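Local coordinates for putative epoxide hydrolase protein (Klebsiella pneumoniae subsp. pneumoniae, PDB 5BOV), which is a putative epoxide hydrolase of the alpha/beta hydrolase fold that may instead, or also, act as a lipase on monoacylglycerols, at residues I138-Q141 with Q142-E145; T249-G252 with A253-A257; G283-P286 with P287-D290. One frame throughout, in Å; residues are numbered along the deposited sequence.

Three short elements that follow strands of an alpha/beta hydrolase sheet are described, two capped helix starts and one strand end. Contacts 2 and 3 follow successive strands, 247-252 and 273-278, and their centres lie 8 Å apart. They touch chiefly at His284: Asn255 OD1 packs 3.3 Å from His284 CB, and Ala257 CB lies 3.4 Å from His284 ND1. The imidazole side chain also reaches the presumed nucleophile elbow around Asp110, so this pair of contacts probably borders the active site, with His284 where relatives carry their catalytic histidine. Contact 1 stands apart, its centre 22 Å from that of contact 2 and 26 Å from that of contact 3, at the surface after strand 127-133.

Contact 1: residues I138-Q141 with Q142-E145; sequences ISSQ and QIGE
Ser140 stands at the N-cap of helix 141-144 and takes the amide hydrogen of Ile143 on its hydroxyl: Ser140 OG lies 3.1 Å from Ile143 N, in a nearly straight bond of 166° at the hydrogen. With chi1 at 68°, the hydroxyl sits between the residue's own N and its carbonyl carbon, which swings it over the opening turn. Serine suits this place because a short side chain can bring an oxygen back to an amide three residues on. Two backbone bonds then begin the helical pattern. Gly144 N reaches Ser140 O at 2.9 Å, and Glu145 N reaches Gln141 O at 3.0 Å.

Van der Waals contacts surround the cap. Ile143 straddles the two serines with its branches: CG1 lies 3.4 Å from Ser140 OG, while CG2 meets Ser139 OG at 3.5 Å. Glu145 runs its chain past the carbonyl of Gln141, CG coming within 3.4 Å of Gln141 O. The polar end of Gln141 leaves the turn altogether, its NE2 donating to the carbonyl oxygens of Glu224 and Trp219, and Ser140 packs on Ala238 of helix 231-238.

The chemistry is that of a helix start whose first-turn amide is satisfied by a buried hydroxyl, while the glutamine, turned away from the turn, ties it to Trp219 and Glu224.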
ATOM      1  N   ILE A 138      -8.819   4.519   5.161  1.00 10.28           N
ATOM      2  CA  ILE A 138      -9.830   4.923   4.249  1.00 10.24           C
ATOM      3  C   ILE A 138     -10.230   6.371   4.624  1.00 10.84           C
ATOM      4  O   ILE A 138     -10.549   6.643   5.798  1.00 10.61           O
ATOM      5  CB  ILE A 138     -11.049   4.011   4.361  1.00 10.79           C
ATOM      6  CG1 ILE A 138     -10.703   2.614   3.810  1.00 10.96           C
ATOM      7  CG2 ILE A 138     -12.238   4.564   3.550  1.00 11.28           C
ATOM      8  CD1 ILE A 138     -11.707   1.557   4.091  1.00 11.17           C
ATOM      9  N   SER A 139     -10.375   7.223   3.614  1.00 11.18           N
ATOM     10  CA  SER A 139     -10.907   8.540   3.877  1.00 12.34           C
ATOM     11  C   SER A 139     -11.679   8.984   2.642  1.00 13.14           C
ATOM     12  O   SER A 139     -12.144   8.164   1.829  1.00 14.00           O
ATOM     13  CB  SER A 139      -9.754   9.488   4.170  1.00 12.36           C
ATOM     14  OG  SER A 139     -10.229  10.721   4.716  1.00 12.49           O
ATOM     15  N   SER A 140     -11.934  10.289   2.528  1.00 13.65           N
ATOM     16  CA  SER A 140     -12.800  10.778   1.486  1.00 13.83           C
ATOM     17  C   SER A 140     -12.273  12.132   1.013  1.00 13.30           C
ATOM     18  O   SER A 140     -11.457  12.733   1.716  1.00 12.36           O
ATOM     19  CB  SER A 140     -14.228  10.998   1.986  1.00 14.38           C
ATOM     20  OG  SER A 140     -14.317  12.076   2.923  1.00 14.65           O
ATOM     21  N   GLN A 141     -12.757  12.603  -0.110  1.00 13.81           N
ATOM     22  CA  GLN A 141     -12.371  13.928  -0.618  1.00 14.13           C
ATOM     23  C   GLN A 141     -12.876  15.004   0.313  1.00 15.03           C
ATOM     24  O   GLN A 141     -12.192  15.996   0.555  1.00 14.32           O
ATOM     25  CB  GLN A 141     -12.853  14.142  -2.056  1.00 14.62           C
ATOM     26  CG  GLN A 141     -12.190  13.177  -3.005  1.00 15.09           C
ATOM     27  CD  GLN A 141     -12.472  13.496  -4.428  1.00 16.19           C
ATOM     28  OE1 GLN A 141     -13.636  13.507  -4.860  1.00 17.85           O
ATOM     29  NE2 GLN A 141     -11.446  13.805  -5.185  1.00 16.40           N
ATOM     30  N   GLN A 142     -14.062  14.834   0.846  1.00 15.78           N
ATOM     31  CA  GLN A 142     -14.626  15.835   1.728  1.00 18.78           C
ATOM     32  C   GLN A 142     -13.742  16.021   2.976  1.00 16.81           C
ATOM     33  O   GLN A 142     -13.487  17.148   3.437  1.00 17.28           O
ATOM     34  CB  GLN A 142     -16.081  15.433   2.019  1.00 23.05           C
ATOM     35  CG  GLN A 142     -16.745  16.424   2.917  1.00 30.05           C
ATOM     36  CD  GLN A 142     -17.601  15.729   3.908  1.00 39.19           C
ATOM     37  OE1 GLN A 142     -17.102  15.248   4.998  1.00 46.20           O
ATOM     38  NE2 GLN A 142     -18.881  15.672   3.591  1.00 38.78           N
ATOM     39  N   ILE A 143     -13.249  14.924   3.525  1.00 14.78           N
ATOM     40  CA  ILE A 143     -12.302  15.013   4.639  1.00 14.68           C
ATOM     41  C   ILE A 143     -10.968  15.587   4.194  1.00 14.79           C
ATOM     42  O   ILE A 143     -10.380  16.421   4.900  1.00 15.40           O
ATOM     43  CB  ILE A 143     -12.135  13.664   5.377  1.00 14.44           C
ATOM     44  CG1 ILE A 143     -13.473  13.249   6.049  1.00 15.21           C
ATOM     45  CG2 ILE A 143     -10.955  13.719   6.309  1.00 14.54           C
ATOM     46  CD1 ILE A 143     -13.561  11.752   6.358  1.00 16.04           C
ATOM     47  N   GLY A 144     -10.468  15.159   3.028  1.00 14.71           N
ATOM     48  CA  GLY A 144      -9.190  15.595   2.542  1.00 15.44           C
ATOM     49  C   GLY A 144      -9.079  17.105   2.263  1.00 17.01           C
ATOM     50  O   GLY A 144      -7.989  17.634   2.283  1.00 17.64           O
ATOM     51  N   GLU A 145     -10.207  17.726   2.065  1.00 18.19           N
ATOM     52  CA  GLU A 145     -10.305  19.217   1.935  1.00 20.04           C
ATOM     53  C   GLU A 145     -10.047  19.970   3.242  1.00 19.51           C
ATOM     54  O   GLU A 145      -9.794  21.171   3.170  1.00 18.76           O
ATOM     55  CB  GLU A 145     -11.706  19.572   1.390  1.00 23.60           C
ATOM     56  CG  GLU A 145     -11.858  19.284  -0.077  1.00 27.69           C
ATOM     57  CD  GLU A 145     -13.313  19.250  -0.594  1.00 31.89           C
ATOM     58  OE1 GLU A 145     -14.265  19.607   0.123  1.00 32.91           O
ATOM     59  OE2 GLU A 145     -13.460  18.791  -1.770  1.00 41.69           O
TER

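Contact 2: residues T249-G252 with A253-A257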
ATOM      1  N   THR A 249      -3.535  -4.218  13.600  1.00  8.12           N
ATOM      2  CA  THR A 249      -2.909  -2.975  13.199  1.00  7.87           C
ATOM      3  C   THR A 249      -1.521  -2.861  13.870  1.00  7.91           C
ATOM      4  O   THR A 249      -1.285  -3.370  14.935  1.00  7.76           O
ATOM      5  CB  THR A 249      -3.776  -1.729  13.556  1.00  8.00           C
ATOM      6  OG1 THR A 249      -4.042  -1.744  14.946  1.00  8.58           O
ATOM      7  CG2 THR A 249      -5.038  -1.754  12.750  1.00  8.11           C
ATOM      8  N   LEU A 250      -0.600  -2.209  13.132  1.00  7.88           N
ATOM      9  CA  LEU A 250       0.771  -2.030  13.556  1.00  8.33           C
ATOM     10  C   LEU A 250       1.152  -0.563  13.505  1.00  8.74           C
ATOM     11  O   LEU A 250       0.734   0.146  12.590  1.00  8.83           O
ATOM     12  CB  LEU A 250       1.761  -2.776  12.662  1.00  8.59           C
ATOM     13  CG  LEU A 250       1.535  -4.263  12.472  1.00  8.73           C
ATOM     14  CD1 LEU A 250       2.572  -4.808  11.480  1.00  8.97           C
ATOM     15  CD2 LEU A 250       1.691  -4.958  13.807  1.00  9.15           C
ATOM     16  N   GLU A 251       2.042  -0.125  14.416  1.00  9.66           N
ATOM     17  CA  GLU A 251       2.618   1.183  14.210  1.00 10.40           C
ATOM     18  C   GLU A 251       4.020   1.087  14.731  1.00 11.90           C
ATOM     19  O   GLU A 251       4.288   0.345  15.651  1.00 12.28           O
ATOM     20  CB  GLU A 251       1.777   2.193  15.003  1.00 10.87           C
ATOM     21  CG  GLU A 251       2.217   3.620  14.769  1.00 11.84           C
ATOM     22  CD  GLU A 251       2.240   3.932  13.291  1.00 12.10           C
ATOM     23  OE1 GLU A 251       1.163   4.197  12.731  1.00 13.40           O
ATOM     24  OE2 GLU A 251       3.362   3.895  12.651  1.00 12.75           O
ATOM     25  N   GLY A 252       4.888   1.943  14.191  1.00 13.32           N
ATOM     26  CA  GLY A 252       6.292   2.000  14.631  1.00 14.63           C
ATOM     27  C   GLY A 252       6.518   3.203  15.486  1.00 15.58           C
ATOM     28  O   GLY A 252       5.882   4.274  15.293  1.00 15.51           O
ATOM     29  N   ALA A 253       7.425   3.119  16.460  1.00 15.79           N
ATOM     30  CA  ALA A 253       7.684   4.253  17.360  1.00 17.55           C
ATOM     31  C   ALA A 253       8.426   5.415  16.716  1.00 18.76           C
ATOM     32  O   ALA A 253       8.400   6.535  17.208  1.00 19.11           O
ATOM     33  CB  ALA A 253       8.477   3.741  18.534  1.00 19.06           C
ATOM     34  N   ASN A 254       9.119   5.159  15.611  1.00 17.78           N
ATOM     35  CA  ASN A 254       9.864   6.224  14.964  1.00 18.01           C
ATOM     36  C   ASN A 254       9.383   6.482  13.553  1.00 15.18           C
ATOM     37  O   ASN A 254      10.141   6.720  12.675  1.00 14.71           O
ATOM     38  CB  ASN A 254      11.347   5.875  15.027  1.00 20.55           C
ATOM     39  CG  ASN A 254      11.865   5.933  16.453  1.00 24.83           C
ATOM     40  OD1 ASN A 254      12.396   6.956  16.850  1.00 34.27           O
ATOM     41  ND2 ASN A 254      11.686   4.865  17.236  1.00 25.89           N
ATOM     42  N   ASN A 255       8.077   6.462  13.375  1.00 14.40           N
ATOM     43  CA  ASN A 255       7.456   6.816  12.106  1.00 13.19           C
ATOM     44  C   ASN A 255       7.370   8.309  11.946  1.00 14.12           C
ATOM     45  O   ASN A 255       6.616   8.994  12.720  1.00 15.83           O
ATOM     46  CB  ASN A 255       6.046   6.191  12.083  1.00 12.35           C
ATOM     47  CG  ASN A 255       5.337   6.381  10.772  1.00 11.32           C
ATOM     48  OD1 ASN A 255       5.872   6.943   9.815  1.00 10.84           O
ATOM     49  ND2 ASN A 255       4.124   5.882  10.707  1.00 11.32           N
ATOM     50  N   GLY A 256       8.056   8.846  10.951  1.00 14.13           N
ATOM     51  CA  GLY A 256       8.010  10.278  10.682  1.00 14.09           C
ATOM     52  C   GLY A 256       6.914  10.739   9.754  1.00 15.33           C
ATOM     53  O   GLY A 256       6.701  11.942   9.546  1.00 17.32           O
ATOM     54  N   ALA A 257       6.249   9.800   9.113  1.00 14.86           N
ATOM     55  CA  ALA A 257       5.185  10.083   8.214  1.00 15.47           C
ATOM     56  C   ALA A 257       3.913  10.304   9.030  1.00 15.97           C
ATOM     57  O   ALA A 257       3.836   9.896  10.179  1.00 16.92           O
ATOM     58  CB  ALA A 257       4.982   8.929   7.288  1.00 15.45           C
TER
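Strand 247-252 gives way at Gly252 to a type I beta turn running to Asn255, with Gly252 O and Asn255 N 3.6 Å apart across it. The side chains of Glu251, the last but one residue of the strand, and Asn255 then bridge the bend. Asn255 ND2 donates to Glu251 OE2 at 2.9 Å, with 154° at the hydrogen. The two side chains cross at about a right angle, and the donor comes from above the carboxylate plane, 35° out of it. Gly252 N bonds to the same oxygen, also at 2.9 Å, but from the opposite face, so Glu251 OE2 is gripped between a side-chain and a main-chain donor. A bend at chi2 (54°) turns the glutamate back toward the backbone that follows it. Its other oxygen, OE1, is bonded to the hydroxyl of Ser134, beyond the neighbouring strand 127-133, which makes the glutamate a link between two strand ends.

Asparagine suits its place because its amide offers both a donor and an acceptor. While ND2 faces Glu251, Asn255 OD1 accepts from Ala257 N at 3.0 Å, closing an Asx turn; that donor stands well above the carbonyl plane of the amide. Both amide ends are thus employed, which should fix its rotation. Asn254 ND2 makes a weak bond to Gly280 O.

A turn leaving the C-terminal end of the penultimate strand is characteristic of alpha/beta hydrolases, many of which carry the catalytic acid on this loop; here Asn254 and Asn255 are amides, so these two positions supply no carboxylate.

Contact 3: residues G283-P286 with P287-D290; sequences GHNP and PQED
The amide of Asn285 has Gln288 over one face and Pro287 at its oxygen edge. Gln288 CB lies 3.4 Å from both Asn285 OD1 and Asn285 ND2, and from that same face Gln288 N donates to Asn285 OD1 at 3.1 Å, 56° above the carbonyl plane. Pro287 CD meets Asn285 OD1 at 3.2 Å, close to the amide plane, and the ND2 corner is bonded to Ser46 OG.

The Glu289 carboxylate turns one face to the preceding loop. Gly283 N donates to Glu289 OE1 at 2.8 Å and Asn285 N to Glu289 OE2 at 2.9 Å, both about 40° above its plane; OE2 also holds Ser187 OG. An extended chain carries the carboxylate back past Asn285 O, which receives Glu289 N at 2.9 Å. Asp290 N bonds to Pro286 O in the next step.

Asparagine suits the N-cap because its short amide places an oxygen over the opening turn. Prolines suit the next two positions, which need no N-H for helical bonding. The carboxylate holds the amides of Gly283 and Asn285, and Ser187 joins it to the amide of His284, an arrangement consistent with holding the loop that carries the imidazole.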
ATOM      1  N   GLY A 283      10.049   2.730  11.563  1.00 11.32           N
ATOM      2  CA  GLY A 283       9.402   3.853  11.001  1.00 10.41           C
ATOM      3  C   GLY A 283       8.160   3.539  10.174  1.00  9.56           C
ATOM      4  O   GLY A 283       7.294   2.727  10.600  1.00  9.80           O
ATOM      5  N   HIS A 284       8.104   4.126   9.010  1.00  9.19           N
ATOM      6  CA  HIS A 284       6.961   4.099   8.148  1.00  9.75           C
ATOM      7  C   HIS A 284       6.818   2.808   7.333  1.00  9.69           C
ATOM      8  O   HIS A 284       5.729   2.559   6.745  1.00 10.18           O
ATOM      9  CB  HIS A 284       7.112   5.286   7.225  1.00 10.49           C
ATOM     10  CG  HIS A 284       5.999   5.485   6.270  1.00 11.75           C
ATOM     11  ND1 HIS A 284       4.689   5.646   6.662  1.00 13.52           N
ATOM     12  CD2 HIS A 284       6.013   5.676   4.933  1.00 13.04           C
ATOM     13  CE1 HIS A 284       3.932   5.851   5.591  1.00 13.15           C
ATOM     14  NE2 HIS A 284       4.715   5.920   4.548  1.00 13.84           N
ATOM     15  N   ASN A 285       7.878   2.016   7.261  1.00  9.06           N
ATOM     16  CA  ASN A 285       7.854   0.761   6.451  1.00  8.37           C
ATOM     17  C   ASN A 285       8.197  -0.475   7.311  1.00  8.27           C
ATOM     18  O   ASN A 285       9.306  -1.003   7.243  1.00  7.71           O
ATOM     19  CB  ASN A 285       8.777   0.948   5.241  1.00  8.24           C
ATOM     20  CG  ASN A 285       8.713  -0.190   4.254  1.00  8.42           C
ATOM     21  OD1 ASN A 285       8.170  -1.276   4.526  1.00  7.89           O
ATOM     22  ND2 ASN A 285       9.291   0.030   3.085  1.00  8.45           N
ATOM     23  N   PRO A 286       7.263  -0.895   8.171  1.00  8.07           N
ATOM     24  CA  PRO A 286       7.531  -2.042   9.000  1.00  8.20           C
ATOM     25  C   PRO A 286       7.941  -3.315   8.282  1.00  8.09           C
ATOM     26  O   PRO A 286       8.813  -4.026   8.768  1.00  8.13           O
ATOM     27  CB  PRO A 286       6.218  -2.220   9.771  1.00  8.28           C
ATOM     28  CG  PRO A 286       5.675  -0.846   9.894  1.00  8.34           C
ATOM     29  CD  PRO A 286       5.980  -0.236   8.609  1.00  8.12           C
ATOM     30  N   PRO A 287       7.323  -3.600   7.118  1.00  7.71           N
ATOM     31  CA  PRO A 287       7.804  -4.897   6.576  1.00  7.72           C
ATOM     32  C   PRO A 287       9.262  -4.870   6.126  1.00  8.04           C
ATOM     33  O   PRO A 287       9.950  -5.877   6.218  1.00  8.40           O
ATOM     34  CB  PRO A 287       6.897  -5.166   5.387  1.00  7.75           C
ATOM     35  CG  PRO A 287       6.224  -3.850   5.050  1.00  7.65           C
ATOM     36  CD  PRO A 287       6.216  -3.072   6.358  1.00  7.83           C
ATOM     37  N   GLN A 288       9.686  -3.748   5.556  1.00  8.05           N
ATOM     38  CA  GLN A 288      11.061  -3.693   5.067  1.00  8.41           C
ATOM     39  C   GLN A 288      12.030  -3.515   6.269  1.00  9.15           C
ATOM     40  O   GLN A 288      13.158  -4.080   6.254  1.00  9.37           O
ATOM     41  CB  GLN A 288      11.248  -2.586   4.088  1.00  9.04           C
ATOM     42  CG  GLN A 288      12.462  -2.882   3.189  1.00  9.45           C
ATOM     43  CD  GLN A 288      12.501  -2.087   1.869  1.00  9.86           C
ATOM     44  OE1 GLN A 288      11.542  -1.485   1.435  1.00  9.72           O
ATOM     45  NE2 GLN A 288      13.673  -2.133   1.229  1.00 10.80           N
ATOM     46  N   GLU A 289      11.624  -2.735   7.247  1.00  9.49           N
ATOM     47  CA  GLU A 289      12.483  -2.346   8.398  1.00 10.10           C
ATOM     48  C   GLU A 289      12.502  -3.382   9.479  1.00 11.12           C
ATOM     49  O   GLU A 289      13.504  -3.513  10.157  1.00 11.67           O
ATOM     50  CB  GLU A 289      11.971  -1.045   8.995  1.00 10.56           C
ATOM     51  CG  GLU A 289      12.095   0.136   8.055  1.00 10.57           C
ATOM     52  CD  GLU A 289      11.498   1.414   8.680  1.00 11.55           C
ATOM     53  OE1 GLU A 289      11.978   1.723   9.823  1.00 12.78           O
ATOM     54  OE2 GLU A 289      10.700   2.080   8.004  1.00 11.52           O
ATOM     55  N   ASP A 290      11.417  -4.104   9.704  1.00 11.06           N
ATOM     56  CA  ASP A 290      11.280  -5.108  10.737  1.00 12.02           C
ATOM     57  C   ASP A 290      10.507  -6.350  10.218  1.00 11.04           C
ATOM     58  O   ASP A 290       9.388  -6.638  10.674  1.00 10.90           O
ATOM     59  CB  ASP A 290      10.598  -4.528  11.968  1.00 13.84           C
ATOM     60  CG  ASP A 290      10.774  -5.430  13.242  1.00 16.75           C
ATOM     61  OD1 ASP A 290      11.245  -6.577  13.145  1.00 17.95           O
ATOM     62  OD2 ASP A 290      10.261  -4.953  14.260  1.00 22.29           O
TER